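Long-range contact in type VI secretion system component (Escherichia coli O6, PDB 2P5Z), which is a component of the type VI secretion system that resembles the T4 phage tail proteins gp27 and gp5 and probably forms part of the injection device: residues A337-T349 with L360-Y373. Numbering follows the deposited sequence.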
loop_
_atom_site.group_PDB
_atom_site.type_symbol
_atom_site.label_atom_id
_atom_site.label_comp_id
_atom_site.label_asym_id
_atom_site.label_seq_id
_atom_site.Cartn_x
_atom_site.Cartn_y
_atom_site.Cartn_z
ATOM N N ALA A 337 27.343 -23.723 -8.362
ATOM C CA ALA A 337 28.184 -24.135 -7.232
ATOM C C ALA A 337 27.470 -24.175 -5.885
ATOM O O ALA A 337 27.694 -25.105 -5.108
ATOM C CB ALA A 337 29.434 -23.250 -7.149
ATOM N N VAL A 338 26.604 -23.187 -5.639
ATOM C CA VAL A 338 25.854 -23.063 -4.382
ATOM C C VAL A 338 24.952 -24.252 -4.100
ATOM O O VAL A 338 24.864 -24.707 -2.959
ATOM C CB VAL A 338 24.984 -21.781 -4.335
ATOM C CG1 VAL A 338 25.740 -20.638 -3.684
ATOM C CG2 VAL A 338 24.481 -21.389 -5.729
ATOM N N PHE A 339 24.308 -24.763 -5.148
ATOM C CA PHE A 339 23.401 -25.903 -5.033
ATOM C C PHE A 339 24.135 -27.211 -4.740
ATOM O O PHE A 339 23.535 -28.169 -4.248
ATOM C CB PHE A 339 22.597 -26.081 -6.314
ATOM C CG PHE A 339 21.639 -24.968 -6.606
ATOM C CD1 PHE A 339 20.378 -24.951 -6.027
ATOM C CD2 PHE A 339 21.978 -23.963 -7.510
ATOM C CE1 PHE A 339 19.484 -23.933 -6.321
ATOM C CE2 PHE A 339 21.082 -22.940 -7.815
ATOM C CZ PHE A 339 19.837 -22.923 -7.220
ATOM N N ARG A 340 25.423 -27.260 -5.064
ATOM C CA ARG A 340 26.226 -28.428 -4.737
ATOM C C ARG A 340 26.712 -28.368 -3.287
ATOM O O ARG A 340 26.848 -29.413 -2.642
ATOM C CB ARG A 340 27.383 -28.606 -5.730
ATOM C CG ARG A 340 26.927 -28.942 -7.169
ATOM C CD ARG A 340 28.027 -29.622 -8.001
ATOM N NE ARG A 340 29.255 -28.829 -8.055
ATOM C CZ ARG A 340 29.528 -27.929 -8.995
ATOM N NH1 ARG A 340 28.665 -27.703 -9.981
ATOM N NH2 ARG A 340 30.668 -27.254 -8.952
ATOM N N LYS A 341 26.942 -27.150 -2.779
ATOM C CA LYS A 341 27.322 -26.931 -1.367
ATOM C C LYS A 341 26.218 -27.341 -0.394
ATOM O O LYS A 341 26.494 -27.887 0.669
ATOM C CB LYS A 341 27.653 -25.460 -1.087
ATOM C CG LYS A 341 28.631 -24.789 -2.032
ATOM C CD LYS A 341 30.064 -25.232 -1.830
ATOM C CE LYS A 341 30.970 -24.527 -2.820
ATOM N NZ LYS A 341 32.382 -24.941 -2.629
ATOM N N GLY A 342 24.970 -27.070 -0.762
ATOM C CA GLY A 342 23.836 -27.282 0.137
ATOM C C GLY A 342 23.011 -26.012 0.262
ATOM O O GLY A 342 23.553 -24.916 0.420
ATOM N N VAL A 343 21.698 -26.137 0.138
ATOM C CA VAL A 343 20.827 -24.971 0.228
ATOM C C VAL A 343 19.711 -25.219 1.218
ATOM O O VAL A 343 19.281 -26.356 1.405
ATOM C CB VAL A 343 20.237 -24.532 -1.153
ATOM C CG1 VAL A 343 21.329 -24.423 -2.205
ATOM C CG2 VAL A 343 19.119 -25.469 -1.640
ATOM N N LEU A 344 19.263 -24.155 1.876
ATOM C CA LEU A 344 18.194 -24.272 2.860
ATOM C C LEU A 344 16.940 -23.754 2.218
ATOM O O LEU A 344 16.905 -22.609 1.781
ATOM C CB LEU A 344 18.516 -23.451 4.107
ATOM C CG LEU A 344 17.607 -23.446 5.352
ATOM C CD1 LEU A 344 16.577 -22.316 5.330
ATOM C CD2 LEU A 344 16.944 -24.808 5.638
ATOM N N ILE A 345 15.916 -24.595 2.175
ATOM C CA ILE A 345 14.648 -24.223 1.579
ATOM C C ILE A 345 13.898 -23.294 2.508
ATOM O O ILE A 345 13.591 -23.667 3.640
ATOM C CB ILE A 345 13.753 -25.449 1.343
ATOM C CG1 ILE A 345 14.516 -26.555 0.592
ATOM C CG2 ILE A 345 12.439 -25.032 0.655
ATOM C CD1 ILE A 345 14.948 -26.197 -0.837
ATOM N N THR A 346 13.610 -22.093 2.013
ATOM C CA THR A 346 12.852 -21.108 2.759
ATOM C C THR A 346 11.387 -21.084 2.362
ATOM O O THR A 346 10.558 -20.616 3.133
ATOM C CB THR A 346 13.416 -19.692 2.578
ATOM O OG1 THR A 346 13.313 -19.301 1.201
ATOM C CG2 THR A 346 14.876 -19.644 3.010
ATOM N N GLY A 347 11.061 -21.560 1.161
ATOM C CA GLY A 347 9.693 -21.464 0.667
ATOM C C GLY A 347 9.419 -22.395 -0.499
ATOM O O GLY A 347 10.339 -22.728 -1.232
ATOM N N VAL A 348 8.171 -22.860 -0.636
ATOM C CA VAL A 348 7.718 -23.603 -1.814
ATOM C C VAL A 348 6.332 -23.142 -2.286
ATOM O O VAL A 348 5.466 -22.806 -1.480
ATOM C CB VAL A 348 7.686 -25.150 -1.612
ATOM C CG1 VAL A 348 9.057 -25.715 -1.265
ATOM C CG2 VAL A 348 6.688 -25.550 -0.550
ATOM N N THR A 349 6.131 -23.093 -3.598
ATOM C CA THR A 349 4.786 -22.970 -4.170
ATOM C C THR A 349 4.477 -24.326 -4.812
ATOM O O THR A 349 5.366 -25.003 -5.283
ATOM C CB THR A 349 4.694 -21.789 -5.145
ATOM O OG1 THR A 349 5.035 -20.596 -4.435
ATOM C CG2 THR A 349 3.289 -21.603 -5.702
ATOM N N LEU A 360 6.579 -28.405 -7.867
ATOM C CA LEU A 360 6.760 -27.251 -6.987
ATOM C C LEU A 360 7.891 -26.333 -7.408
ATOM O O LEU A 360 8.910 -26.807 -7.881
ATOM C CB LEU A 360 6.888 -27.666 -5.503
ATOM C CG LEU A 360 8.009 -28.344 -4.695
ATOM C CD1 LEU A 360 8.159 -29.777 -5.100
ATOM C CD2 LEU A 360 9.375 -27.628 -4.708
ATOM N N THR A 361 7.719 -25.027 -7.242
ATOM C CA THR A 361 8.846 -24.104 -7.339
ATOM C C THR A 361 9.318 -23.805 -5.903
ATOM O O THR A 361 8.490 -23.660 -5.007
ATOM C CB THR A 361 8.467 -22.787 -8.048
ATOM O OG1 THR A 361 7.559 -22.051 -7.222
ATOM C CG2 THR A 361 7.779 -23.052 -9.388
ATOM N N PHE A 362 10.628 -23.736 -5.671
ATOM C CA PHE A 362 11.112 -23.391 -4.345
ATOM C C PHE A 362 11.986 -22.144 -4.305
ATOM O O PHE A 362 12.690 -21.866 -5.254
ATOM C CB PHE A 362 11.827 -24.571 -3.687
ATOM C CG PHE A 362 13.129 -24.968 -4.337
ATOM C CD1 PHE A 362 14.337 -24.385 -3.949
ATOM C CD2 PHE A 362 13.161 -25.977 -5.301
ATOM C CE1 PHE A 362 15.547 -24.775 -4.531
ATOM C CE2 PHE A 362 14.368 -26.380 -5.878
ATOM C CZ PHE A 362 15.559 -25.776 -5.498
ATOM N N THR A 363 11.951 -21.400 -3.204
ATOM C CA THR A 363 12.969 -20.368 -2.954
ATOM C C THR A 363 13.891 -20.954 -1.904
ATOM O O THR A 363 13.503 -21.892 -1.208
ATOM C CB THR A 363 12.388 -19.011 -2.483
ATOM O OG1 THR A 363 11.677 -19.203 -1.253
ATOM C CG2 THR A 363 11.427 -18.444 -3.506
ATOM N N ALA A 364 15.108 -20.428 -1.803
ATOM C CA ALA A 364 16.113 -21.003 -0.914
ATOM C C ALA A 364 17.264 -20.036 -0.630
ATOM O O ALA A 364 17.402 -18.992 -1.281
ATOM C CB ALA A 364 16.663 -22.305 -1.506
ATOM N N ILE A 365 18.091 -20.378 0.352
ATOM C CA ILE A 365 19.287 -19.582 0.639
ATOM C C ILE A 365 20.427 -20.583 0.794
ATOM O O ILE A 365 20.171 -21.742 1.127
ATOM C CB ILE A 365 19.152 -18.649 1.939
ATOM C CG1 ILE A 365 18.983 -19.472 3.227
ATOM C CG2 ILE A 365 18.057 -17.569 1.778
ATOM C CD1 ILE A 365 19.333 -18.711 4.488
ATOM N N PRO A 366 21.677 -20.161 0.515
ATOM C CA PRO A 366 22.809 -21.069 0.681
ATOM C C PRO A 366 22.991 -21.481 2.125
ATOM O O PRO A 366 22.653 -20.705 3.022
ATOM C CB PRO A 366 24.014 -20.212 0.290
ATOM C CG PRO A 366 23.470 -19.077 -0.493
ATOM C CD PRO A 366 22.093 -18.840 -0.001
ATOM N N TYR A 367 23.501 -22.692 2.348
ATOM C CA TYR A 367 24.033 -23.056 3.648
ATOM C C TYR A 367 25.303 -22.235 3.876
ATOM O O TYR A 367 26.065 -21.964 2.942
ATOM C CB TYR A 367 24.360 -24.543 3.708
ATOM C CG TYR A 367 24.530 -25.074 5.112
ATOM C CD1 TYR A 367 23.427 -25.519 5.828
ATOM C CD2 TYR A 367 25.791 -25.141 5.724
ATOM C CE1 TYR A 367 23.555 -26.013 7.119
ATOM C CE2 TYR A 367 25.934 -25.633 7.026
ATOM C CZ TYR A 367 24.800 -26.066 7.720
ATOM O OH TYR A 367 24.875 -26.564 9.011
ATOM N N SER A 368 25.511 -21.820 5.118
ATOM C CA SER A 368 26.707 -21.084 5.498
ATOM C C SER A 368 26.934 -21.352 6.964
ATOM O O SER A 368 26.002 -21.719 7.676
ATOM C CB SER A 368 26.522 -19.586 5.263
ATOM O OG SER A 368 27.732 -18.872 5.459
ATOM N N GLU A 369 28.167 -21.195 7.421
ATOM C CA GLU A 369 28.444 -21.385 8.840
ATOM C C GLU A 369 28.566 -20.053 9.547
ATOM O O GLU A 369 28.627 -20.001 10.770
ATOM C CB GLU A 369 29.698 -22.233 9.061
ATOM C CG GLU A 369 29.454 -23.733 8.948
ATOM C CD GLU A 369 30.745 -24.540 8.983
ATOM O OE1 GLU A 369 31.701 -24.126 9.686
ATOM O OE2 GLU A 369 30.800 -25.591 8.307
ATOM N N ARG A 370 28.592 -18.970 8.781
ATOM C CA ARG A 370 28.708 -17.661 9.399
ATOM C C ARG A 370 27.461 -16.782 9.310
ATOM O O ARG A 370 27.508 -15.614 9.688
ATOM C CB ARG A 370 29.995 -16.921 8.969
ATOM C CG ARG A 370 30.387 -16.993 7.493
ATOM C CD ARG A 370 29.546 -16.050 6.641
ATOM N NE ARG A 370 30.342 -15.204 5.754
ATOM C CZ ARG A 370 30.702 -13.952 6.032
ATOM N NH1 ARG A 370 30.351 -13.393 7.185
ATOM N NH2 ARG A 370 31.419 -13.258 5.156
ATOM N N TYR A 371 26.361 -17.346 8.806
ATOM C CA TYR A 371 25.012 -16.799 9.035
ATOM C C TYR A 371 23.930 -17.863 8.924
ATOM O O TYR A 371 24.197 -18.961 8.450
ATOM C CB TYR A 371 24.689 -15.592 8.148
ATOM C CG TYR A 371 24.315 -15.862 6.714
ATOM C CD1 TYR A 371 25.289 -16.176 5.772
ATOM C CD2 TYR A 371 23.002 -15.730 6.280
ATOM C CE1 TYR A 371 24.963 -16.393 4.450
ATOM C CE2 TYR A 371 22.666 -15.942 4.954
ATOM C CZ TYR A 371 23.655 -16.276 4.043
ATOM O OH TYR A 371 23.349 -16.490 2.716
ATOM N N GLY A 372 22.719 -17.532 9.378
ATOM C CA GLY A 372 21.574 -18.452 9.348
ATOM C C GLY A 372 20.327 -17.796 8.778
ATOM O O GLY A 372 20.369 -16.632 8.363
ATOM N N TYR A 373 19.217 -18.538 8.739
ATOM C CA TYR A 373 17.959 -17.977 8.241
ATOM C C TYR A 373 17.415 -16.969 9.241
ATOM O O TYR A 373 17.521 -17.180 10.445
ATOM C CB TYR A 373 16.903 -19.061 7.944
ATOM C CG TYR A 373 15.546 -18.469 7.603
ATOM C CD1 TYR A 373 15.290 -17.919 6.350
ATOM C CD2 TYR A 373 14.535 -18.409 8.560
ATOM C CE1 TYR A 373 14.048 -17.344 6.060
ATOM C CE2 TYR A 373 13.314 -17.839 8.282
ATOM C CZ TYR A 373 13.071 -17.312 7.041
ATOM O OH TYR A 373 11.831 -16.755 6.814
HETATM O O HOH W 1 8.239 -20.621 -4.336
#
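A classic beta bulge sets two residues, Thr346 and Gly347, opposite the single residue Thr363 in the antiparallel hairpin of strands 343-353 and 359-366. Thr363 O takes a hydrogen bond from Thr346 N at 3.2 Å and a weak one from Gly347 N. The Thr346 donor stands above the carbonyl plane, 38° out of it. Thr346 OG1 sits between its own backbone N and carbonyl carbon (chi1 63°). From there it meets Thr363 OG1 at 3.0 Å in a hydrogen bond, and the two side chains cross at about a right angle. The other branch, Thr346 CG2, touches Tyr373 CD1 at 3.8 Å. Tyr373 also packs edge-to-face on Trp185.

Beyond the bulge, Leu344 and Ile365 form a hydrogen-bonded pair. Leu344 N donates to Ile365 O at 2.7 Å, and Ile365 N returns a bond to Leu344 O. On the face shared by Ile345, Val348, Phe362 and Ala364, Ile345 CD1 touches Phe362 CD1 at 3.7 Å, the two side chains crossing at about a right angle. Ala364 CB lies in the plane of the Phe362 ring, at its edge. Leu233 of strand 230-237 touches both Phe362 and Phe339. At the other end of the pairing, a water donates to Thr361 O and also bonds Thr349 OG1.

The contact thus joins the two strands of the hairpin through backbone bonds and apolar packing, while one hydrogen bond couples the two threonine hydroxyls beside the bulge.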